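PDB 1SS4: glyoxalase family protein from Bacillus cereus, which is of unconfirmed function, but belongs to the metal-binding glyoxalase superfamily and may act as an epimerase of the methylmalonyl-CoA type. Local coordinates for residues G54-E59 and S75-P80. Numbering follows the deposited sequence.
Sequences GSQCVE and SRFLTP
Cys57 to Glu59 pair antiparallel with Arg76 to Thr79, and a classic beta bulge sets Leu78 and Thr79 together opposite Cys57. Its carbonyl takes two N-H groups: Leu78 N comes in almost in line with the C=O at 2.7 Å, whereas Thr79 N reaches Cys57 O on a lone pair at 3.2 Å. Cys57 N answers by donating to Thr79 O. Toward the hairpin turn, Glu59 and Arg76 form a regular hydrogen-bonded pair.

The extra residue directs Leu78 toward the strand of Cys57. Cys57 SG, anti to its backbone N (chi1 -178°), touches Leu78 CD2 at 3.4 Å, while the other methyl, CD1, lies over the Cys57 carbonyl oxygen and Glu59 N. Further along the face of Cys57 and Glu59, Arg76 bends at chi3 (65°) and turns its guanidinium back to Glu59. Arg76 NH2 makes a 2.6 Å salt bridge to Glu59 OE1 from the anti side, 33° out of the carboxylate plane, while OE1 stays in the guanidinium plane; NE adds a weak bond to the same oxygen. The two planes stand nearly perpendicular. Glu59 OE2 forms a salt bridge to Arg39, so one carboxylate spans two arginines.

On the opposite face, Val58 CG2 approaches the Phe77 ring obliquely, 3.4 Å from CD1, and CG1 packs against Arg76 O. Gln56 OE1, bonded to Thr51, lies at the ring edge near CE1. After Thr79, a cis peptide leads into Pro80, whose CD meets Gln56 CB at 3.9 Å.

This is the open end of the hairpin 57-64/71-79, the two inner strands of a 1-4-3-2 mixed sheet, the beta-alpha-beta-beta-beta module of the VOC (glyoxalase) fold; strands 35-42 and 9-18 flank it. Phe77 and Pro80 also pack on Val91 and Asn92 of the second subunit, at the dimer interface.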
loop_
_atom_site.group_PDB
_atom_site.type_symbol
_atom_site.label_atom_id
_atom_site.label_comp_id
_atom_site.label_asym_id
_atom_site.label_seq_id
_atom_site.Cartn_x
_atom_site.Cartn_y
_atom_site.Cartn_z
ATOM N N GLY A 54 -16.456 -5.634 -14.565
ATOM C CA GLY A 54 -17.381 -5.401 -15.655
ATOM C C GLY A 54 -18.192 -4.131 -15.530
ATOM O O GLY A 54 -17.701 -3.033 -15.798
ATOM N N SER A 55 -19.445 -4.270 -15.128
ATOM C CA SER A 55 -20.285 -3.097 -14.995
ATOM C C SER A 55 -19.978 -2.430 -13.660
ATOM O O SER A 55 -20.508 -2.843 -12.628
ATOM C CB SER A 55 -21.755 -3.501 -15.059
ATOM O OG SER A 55 -22.578 -2.366 -15.259
ATOM N N GLN A 56 -19.102 -1.425 -13.667
ATOM C CA GLN A 56 -18.775 -0.740 -12.422
ATOM C C GLN A 56 -18.809 0.765 -12.530
ATOM O O GLN A 56 -18.660 1.342 -13.617
ATOM C CB GLN A 56 -17.401 -1.179 -11.859
ATOM C CG GLN A 56 -16.177 -0.735 -12.629
ATOM C CD GLN A 56 -14.878 -0.979 -11.861
ATOM O OE1 GLN A 56 -14.639 -2.072 -11.351
ATOM N NE2 GLN A 56 -14.030 0.046 -11.785
ATOM N N CYS A 57 -19.025 1.384 -11.377
ATOM C CA CYS A 57 -19.082 2.822 -11.227
ATOM C C CYS A 57 -18.355 3.072 -9.919
ATOM O O CYS A 57 -18.802 2.628 -8.865
ATOM C CB CYS A 57 -20.533 3.292 -11.101
ATOM S SG CYS A 57 -20.712 5.093 -10.963
ATOM N N VAL A 58 -17.223 3.757 -9.992
ATOM C CA VAL A 58 -16.445 4.044 -8.797
ATOM C C VAL A 58 -16.057 5.509 -8.759
ATOM O O VAL A 58 -15.869 6.132 -9.802
ATOM C CB VAL A 58 -15.158 3.204 -8.778
ATOM C CG1 VAL A 58 -14.368 3.492 -7.524
ATOM C CG2 VAL A 58 -15.502 1.730 -8.837
ATOM N N GLU A 59 -15.995 6.081 -7.562
ATOM C CA GLU A 59 -15.562 7.456 -7.428
ATOM C C GLU A 59 -14.124 7.351 -6.923
ATOM O O GLU A 59 -13.835 6.608 -5.970
ATOM C CB GLU A 59 -16.413 8.223 -6.422
ATOM C CG GLU A 59 -16.139 9.724 -6.452
ATOM C CD GLU A 59 -16.899 10.475 -5.372
ATOM O OE1 GLU A 59 -17.617 9.816 -4.590
ATOM O OE2 GLU A 59 -16.773 11.724 -5.303
ATOM N N SER A 75 -10.627 4.965 -3.451
ATOM C CA SER A 75 -11.729 4.523 -4.301
ATOM C C SER A 75 -12.971 4.172 -3.488
ATOM O O SER A 75 -12.874 3.607 -2.396
ATOM C CB SER A 75 -11.328 3.284 -5.111
ATOM O OG SER A 75 -10.406 3.622 -6.129
ATOM N N ARG A 76 -14.129 4.512 -4.040
ATOM C CA ARG A 76 -15.420 4.202 -3.431
ATOM C C ARG A 76 -16.284 3.570 -4.523
ATOM O O ARG A 76 -16.516 4.180 -5.573
ATOM C CB ARG A 76 -16.105 5.469 -2.921
ATOM C CG ARG A 76 -17.463 5.194 -2.298
ATOM C CD ARG A 76 -18.081 6.477 -1.761
ATOM N NE ARG A 76 -18.396 7.438 -2.820
ATOM C CZ ARG A 76 -19.499 7.396 -3.564
ATOM N NH1 ARG A 76 -20.400 6.437 -3.372
ATOM N NH2 ARG A 76 -19.707 8.322 -4.491
ATOM N N PHE A 77 -16.745 2.346 -4.281
ATOM C CA PHE A 77 -17.580 1.638 -5.244
ATOM C C PHE A 77 -19.051 2.054 -5.142
ATOM O O PHE A 77 -19.605 2.065 -4.061
ATOM C CB PHE A 77 -17.489 0.125 -5.008
ATOM C CG PHE A 77 -16.291 -0.529 -5.656
ATOM C CD1 PHE A 77 -16.350 -0.960 -6.980
ATOM C CD2 PHE A 77 -15.096 -0.687 -4.956
ATOM C CE1 PHE A 77 -15.225 -1.536 -7.604
ATOM C CE2 PHE A 77 -13.978 -1.255 -5.562
ATOM C CZ PHE A 77 -14.037 -1.682 -6.891
ATOM N N LEU A 78 -19.666 2.421 -6.264
ATOM C CA LEU A 78 -21.098 2.738 -6.267
ATOM C C LEU A 78 -21.702 1.393 -6.696
ATOM O O LEU A 78 -22.624 0.870 -6.070
ATOM C CB LEU A 78 -21.408 3.837 -7.272
ATOM C CG LEU A 78 -21.011 5.262 -6.863
ATOM C CD1 LEU A 78 -19.493 5.416 -6.804
ATOM C CD2 LEU A 78 -21.593 6.240 -7.865
ATOM N N THR A 79 -21.143 0.823 -7.754
ATOM C CA THR A 79 -21.548 -0.497 -8.236
ATOM C C THR A 79 -20.309 -1.188 -8.820
ATOM O O THR A 79 -19.448 -0.533 -9.426
ATOM C CB THR A 79 -22.630 -0.423 -9.345
ATOM O OG1 THR A 79 -22.150 0.393 -10.415
ATOM C CG2 THR A 79 -23.935 0.156 -8.800
ATOM N N PRO A 80 -20.170 -2.504 -8.589
ATOM C CA PRO A 80 -21.097 -3.338 -7.817
ATOM C C PRO A 80 -20.805 -2.996 -6.365
ATOM O O PRO A 80 -19.785 -2.392 -6.086
ATOM C CB PRO A 80 -20.635 -4.747 -8.144
ATOM C CG PRO A 80 -19.127 -4.562 -8.231
ATOM C CD PRO A 80 -19.030 -3.304 -9.074
#